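Local coordinates for interferon-activable protein 202 (PDB 4L5R) that binds double-stranded DNA without sequence specificity through its first HIN domain and dampens innate inflammation by blocking activation of the AIM2 inflammasome, at residues K135-D138 / K139-T142. Numbering follows the deposited sequence.
Sequences KVND and KSIT. With nucleotides of chain C.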
ATOM      1  N   LYS A 135      10.538   8.789 -17.370  1.00 28.84           N
ATOM      2  CA  LYS A 135      10.768  10.169 -17.786  1.00 36.72           C
ATOM      3  C   LYS A 135      10.543  11.111 -16.628  1.00 34.55           C
ATOM      4  O   LYS A 135       9.467  11.123 -16.037  1.00 30.30           O
ATOM      5  CB  LYS A 135       9.858  10.558 -18.953  1.00 39.01           C
ATOM      6  CG  LYS A 135       9.814  12.062 -19.194  1.00 50.25           C
ATOM      7  CD  LYS A 135       9.875  12.433 -20.669  1.00 64.55           C
ATOM      8  CE  LYS A 135       8.500  12.402 -21.323  1.00 67.79           C
ATOM      9  NZ  LYS A 135       7.969  11.015 -21.476  1.00 66.99           N
ATOM     10  N   VAL A 136      11.560  11.904 -16.305  1.00 31.16           N
ATOM     11  CA  VAL A 136      11.413  12.906 -15.262  1.00 32.49           C
ATOM     12  C   VAL A 136      10.997  14.217 -15.909  1.00 33.89           C
ATOM     13  O   VAL A 136      11.678  14.723 -16.801  1.00 32.73           O
ATOM     14  CB  VAL A 136      12.715  13.091 -14.486  1.00 34.14           C
ATOM     15  CG1 VAL A 136      12.523  14.092 -13.343  1.00 34.78           C
ATOM     16  CG2 VAL A 136      13.196  11.745 -13.959  1.00 39.68           C
ATOM     17  N   ASN A 137       9.855  14.741 -15.484  1.00 34.33           N
ATOM     18  CA  ASN A 137       9.359  16.012 -15.996  1.00 38.91           C
ATOM     19  C   ASN A 137       9.412  17.091 -14.925  1.00 34.42           C
ATOM     20  O   ASN A 137       9.718  16.806 -13.759  1.00 33.62           O
ATOM     21  CB  ASN A 137       7.923  15.858 -16.498  1.00 26.67           C
ATOM     22  CG  ASN A 137       7.772  14.706 -17.460  1.00 37.66           C
ATOM     23  OD1 ASN A 137       8.328  14.717 -18.568  1.00 35.05           O
ATOM     24  ND2 ASN A 137       7.023  13.689 -17.042  1.00 33.61           N
ATOM     25  N   ASP A 138       9.104  18.326 -15.314  1.00 33.13           N
ATOM     26  CA  ASP A 138       8.981  19.422 -14.352  1.00 37.71           C
ATOM     27  C   ASP A 138       8.021  19.097 -13.213  1.00 42.38           C
ATOM     28  O   ASP A 138       8.352  19.278 -12.036  1.00 39.33           O
ATOM     29  CB  ASP A 138       8.475  20.686 -15.042  1.00 42.09           C
ATOM     30  CG  ASP A 138       9.579  21.461 -15.728  1.00 48.55           C
ATOM     31  OD1 ASP A 138      10.721  20.957 -15.770  1.00 45.84           O
ATOM     32  OD2 ASP A 138       9.298  22.570 -16.232  1.00 47.11           O
ATOM     33  N   LYS A 139       6.824  18.628 -13.565  1.00 31.35           N
ATOM     34  CA  LYS A 139       5.755  18.493 -12.574  1.00 32.84           C
ATOM     35  C   LYS A 139       5.365  17.042 -12.291  1.00 39.08           C
ATOM     36  O   LYS A 139       4.495  16.770 -11.455  1.00 45.13           O
ATOM     37  CB  LYS A 139       4.523  19.299 -13.006  1.00 32.03           C
ATOM     38  CG  LYS A 139       4.805  20.795 -13.233  1.00 41.59           C
ATOM     39  CD  LYS A 139       5.493  21.415 -12.018  1.00 43.95           C
ATOM     40  CE  LYS A 139       5.738  22.914 -12.201  1.00 59.90           C
ATOM     41  NZ  LYS A 139       4.478  23.697 -12.082  1.00 68.03           N
ATOM     42  N   SER A 140       6.021  16.106 -12.964  1.00 36.98           N
ATOM     43  CA  SER A 140       5.695  14.699 -12.787  1.00 36.35           C
ATOM     44  C   SER A 140       6.868  13.802 -13.129  1.00 37.21           C
ATOM     45  O   SER A 140       7.874  14.254 -13.699  1.00 33.63           O
ATOM     46  CB  SER A 140       4.515  14.322 -13.683  1.00 28.74           C
ATOM     47  OG  SER A 140       4.841  14.504 -15.046  1.00 33.38           O
ATOM     48  N   ILE A 141       6.735  12.529 -12.769  1.00 21.17           N
ATOM     49  CA  ILE A 141       7.624  11.510 -13.256  1.00 22.65           C
ATOM     50  C   ILE A 141       6.684  10.475 -13.836  1.00 27.34           C
ATOM     51  O   ILE A 141       5.717  10.082 -13.184  1.00 28.32           O
ATOM     52  CB  ILE A 141       8.433  10.872 -12.140  1.00 25.62           C
ATOM     53  CG1 ILE A 141       9.211  11.935 -11.371  1.00 29.98           C
ATOM     54  CG2 ILE A 141       9.380   9.831 -12.710  1.00 26.37           C
ATOM     55  CD1 ILE A 141      10.049  11.356 -10.257  1.00 36.80           C
ATOM     56  N   THR A 142       6.925  10.069 -15.073  1.00 22.40           N
ATOM     57  CA  THR A 142       6.078   9.032 -15.666  1.00 20.57           C
ATOM     58  C   THR A 142       6.901   7.809 -16.014  1.00 24.85           C
ATOM     59  O   THR A 142       8.112   7.896 -16.214  1.00 26.80           O
ATOM     60  CB  THR A 142       5.350   9.533 -16.904  1.00 33.79           C
ATOM     61  OG1 THR A 142       6.312   9.973 -17.866  1.00 35.71           O
ATOM     62  CG2 THR A 142       4.421  10.685 -16.534  1.00 29.94           C
TER
ATOM     63  P    DG C   7       4.452  12.064 -20.300  1.00 34.53           P
ATOM     64  OP1  DG C   7       5.717  11.600 -19.691  1.00 35.68           O
ATOM     65  OP2  DG C   7       3.170  11.395 -19.947  1.00 31.63           O
ATOM     66  O5'  DG C   7       4.334  13.623 -20.008  1.00 36.13           O
ATOM     67  C5'  DG C   7       5.377  14.510 -20.471  1.00 34.33           C
ATOM     68  C4'  DG C   7       5.054  15.937 -20.081  1.00 37.51           C
ATOM     69  O4'  DG C   7       4.025  16.443 -20.962  1.00 35.79           O
ATOM     70  C3'  DG C   7       4.530  16.147 -18.656  1.00 39.29           C
ATOM     71  O3'  DG C   7       5.136  17.338 -18.150  1.00 33.74           O
ATOM     72  C2'  DG C   7       3.016  16.277 -18.828  1.00 34.41           C
ATOM     73  C1'  DG C   7       2.919  16.911 -20.206  1.00 34.83           C
ATOM     74  N9   DG C   7       1.766  16.537 -21.017  1.00 36.35           N
ATOM     75  C8   DG C   7       1.316  15.266 -21.288  1.00 33.65           C
ATOM     76  N7   DG C   7       0.278  15.249 -22.076  1.00 35.37           N
ATOM     77  C5   DG C   7       0.034  16.585 -22.357  1.00 37.81           C
ATOM     78  C6   DG C   7      -0.963  17.186 -23.161  1.00 35.53           C
ATOM     79  O6   DG C   7      -1.864  16.628 -23.813  1.00 34.34           O
ATOM     80  N1   DG C   7      -0.843  18.577 -23.159  1.00 34.70           N
ATOM     81  C2   DG C   7       0.124  19.280 -22.469  1.00 44.01           C
ATOM     82  N2   DG C   7       0.117  20.611 -22.569  1.00 49.91           N
ATOM     83  N3   DG C   7       1.059  18.727 -21.720  1.00 41.98           N
ATOM     84  C4   DG C   7       0.949  17.385 -21.711  1.00 40.12           C
ATOM     85  P    DT C   8       4.756  17.898 -16.696  1.00 36.64           P
ATOM     86  OP1  DT C   8       5.927  18.635 -16.172  1.00 36.29           O
ATOM     87  OP2  DT C   8       4.177  16.782 -15.895  1.00 38.81           O
ATOM     88  O5'  DT C   8       3.602  18.954 -16.997  1.00 42.50           O
ATOM     89  C5'  DT C   8       3.902  20.123 -17.734  1.00 43.76           C
ATOM     90  C4'  DT C   8       2.682  21.021 -17.759  1.00 48.77           C
ATOM     91  O4'  DT C   8       1.685  20.431 -18.620  1.00 40.41           O
ATOM     92  C3'  DT C   8       2.013  21.256 -16.405  1.00 49.01           C
ATOM     93  O3'  DT C   8       2.054  22.655 -16.155  1.00 56.15           O
ATOM     94  C2'  DT C   8       0.585  20.718 -16.553  1.00 35.38           C
ATOM     95  C1'  DT C   8       0.407  20.676 -18.068  1.00 43.80           C
ATOM     96  N1   DT C   8      -0.452  19.602 -18.628  1.00 47.72           N
ATOM     97  C2   DT C   8      -1.456  19.977 -19.486  1.00 44.26           C
ATOM     98  O2   DT C   8      -1.678  21.136 -19.768  1.00 39.52           O
ATOM     99  N3   DT C   8      -2.198  18.944 -19.993  1.00 42.34           N
ATOM    100  C4   DT C   8      -2.032  17.598 -19.744  1.00 40.71           C
ATOM    101  O4   DT C   8      -2.760  16.754 -20.260  1.00 39.12           O
ATOM    102  C5   DT C   8      -0.953  17.271 -18.840  1.00 44.59           C
ATOM    103  C7   DT C   8      -0.678  15.836 -18.489  1.00 45.57           C
ATOM    104  C6   DT C   8      -0.217  18.274 -18.333  1.00 37.94           C
ATOM    105  P    DT C   9       1.542  23.249 -14.752  1.00 62.87           P
ATOM    106  OP1  DT C   9       2.327  24.468 -14.465  1.00 73.32           O
ATOM    107  OP2  DT C   9       1.504  22.145 -13.764  1.00 64.12           O
ATOM    108  O5'  DT C   9       0.038  23.673 -15.059  1.00 53.83           O
ATOM    109  C5'  DT C   9      -0.217  24.461 -16.206  1.00 50.41           C
ATOM    110  C4'  DT C   9      -1.701  24.481 -16.506  1.00 50.75           C
ATOM    111  O4'  DT C   9      -2.111  23.230 -17.099  1.00 47.96           O
ATOM    112  C3'  DT C   9      -2.594  24.694 -15.292  1.00 56.21           C
ATOM    113  O3'  DT C   9      -3.116  26.012 -15.400  1.00 63.46           O
ATOM    114  C2'  DT C   9      -3.663  23.596 -15.377  1.00 53.85           C
ATOM    115  C1'  DT C   9      -3.464  23.013 -16.775  1.00 52.22           C
ATOM    116  N1   DT C   9      -3.693  21.543 -16.918  1.00 52.26           N
ATOM    117  C2   DT C   9      -4.613  21.113 -17.843  1.00 48.50           C
ATOM    118  O2   DT C   9      -5.257  21.873 -18.540  1.00 54.42           O
ATOM    119  N3   DT C   9      -4.752  19.754 -17.918  1.00 43.30           N
ATOM    120  C4   DT C   9      -4.080  18.798 -17.188  1.00 42.88           C
ATOM    121  O4   DT C   9      -4.286  17.601 -17.342  1.00 42.28           O
ATOM    122  C5   DT C   9      -3.127  19.311 -16.235  1.00 46.73           C
ATOM    123  C7   DT C   9      -2.334  18.368 -15.379  1.00 40.00           C
ATOM    124  C6   DT C   9      -2.976  20.643 -16.152  1.00 50.70           C
TER
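Lys135 and Thr142 form the last hydrogen-bonded pair before the turn of a beta hairpin, each giving its N-H to the other's carbonyl (Lys135 N to Thr142 O, 2.8 Å; Thr142 N to Lys135 O, 2.9 Å). One step on, Val136 faces Ile141 as a non-hydrogen-bonded pair, their side chains touching loosely on the side turned from the DNA, where both also touch His161. Asn137 N then binds Ser140 O at 2.7 Å and closes the tight turn through Asp138 and Lys139.

Within the turn, the amide of Asn137 reaches across the hairpin: ND2 donates to Ser140 OG over 3.1 Å, the hydroxyl lying 26° out of the amide plane. Its OD1 rests against the deoxyribose of DG7 of chain C. Cut back to an alanine, Asn137 would lose its whole amide, which would probably leave the Ser140 hydroxyl without its cross-turn donor and open a gap beside the DG7 sugar.

Three successive phosphates of chain C are contacted, the third only weakly. At DG7, OP1 receives both Thr142 OG1 (2.5 Å) and Lys135 NZ, the lysine chain bent at chi2, chi3 and chi4, bringing its ammonium to the same phosphate oxygen as the hydroxyl. The DT8 phosphate is held by one bond to each non-bridging oxygen, from Lys139 N to OP1 (2.8 Å) and from Ser140 OG to OP2 (2.5 Å). With chi1 at 62°, Ser140 OG sits between its own backbone N and carbonyl carbon, facing both this phosphate and the Asn137 amide. Lys139 NZ adds a weak bond to OP1 of DT9, 3.3 Å away.

Backbone N-H, hydroxyls and ammonium groups thus follow one strand's phosphates without reading a base, a hairpin loop of an OB fold serving the non-specific, electrostatic DNA binding of the first HIN-200 domain.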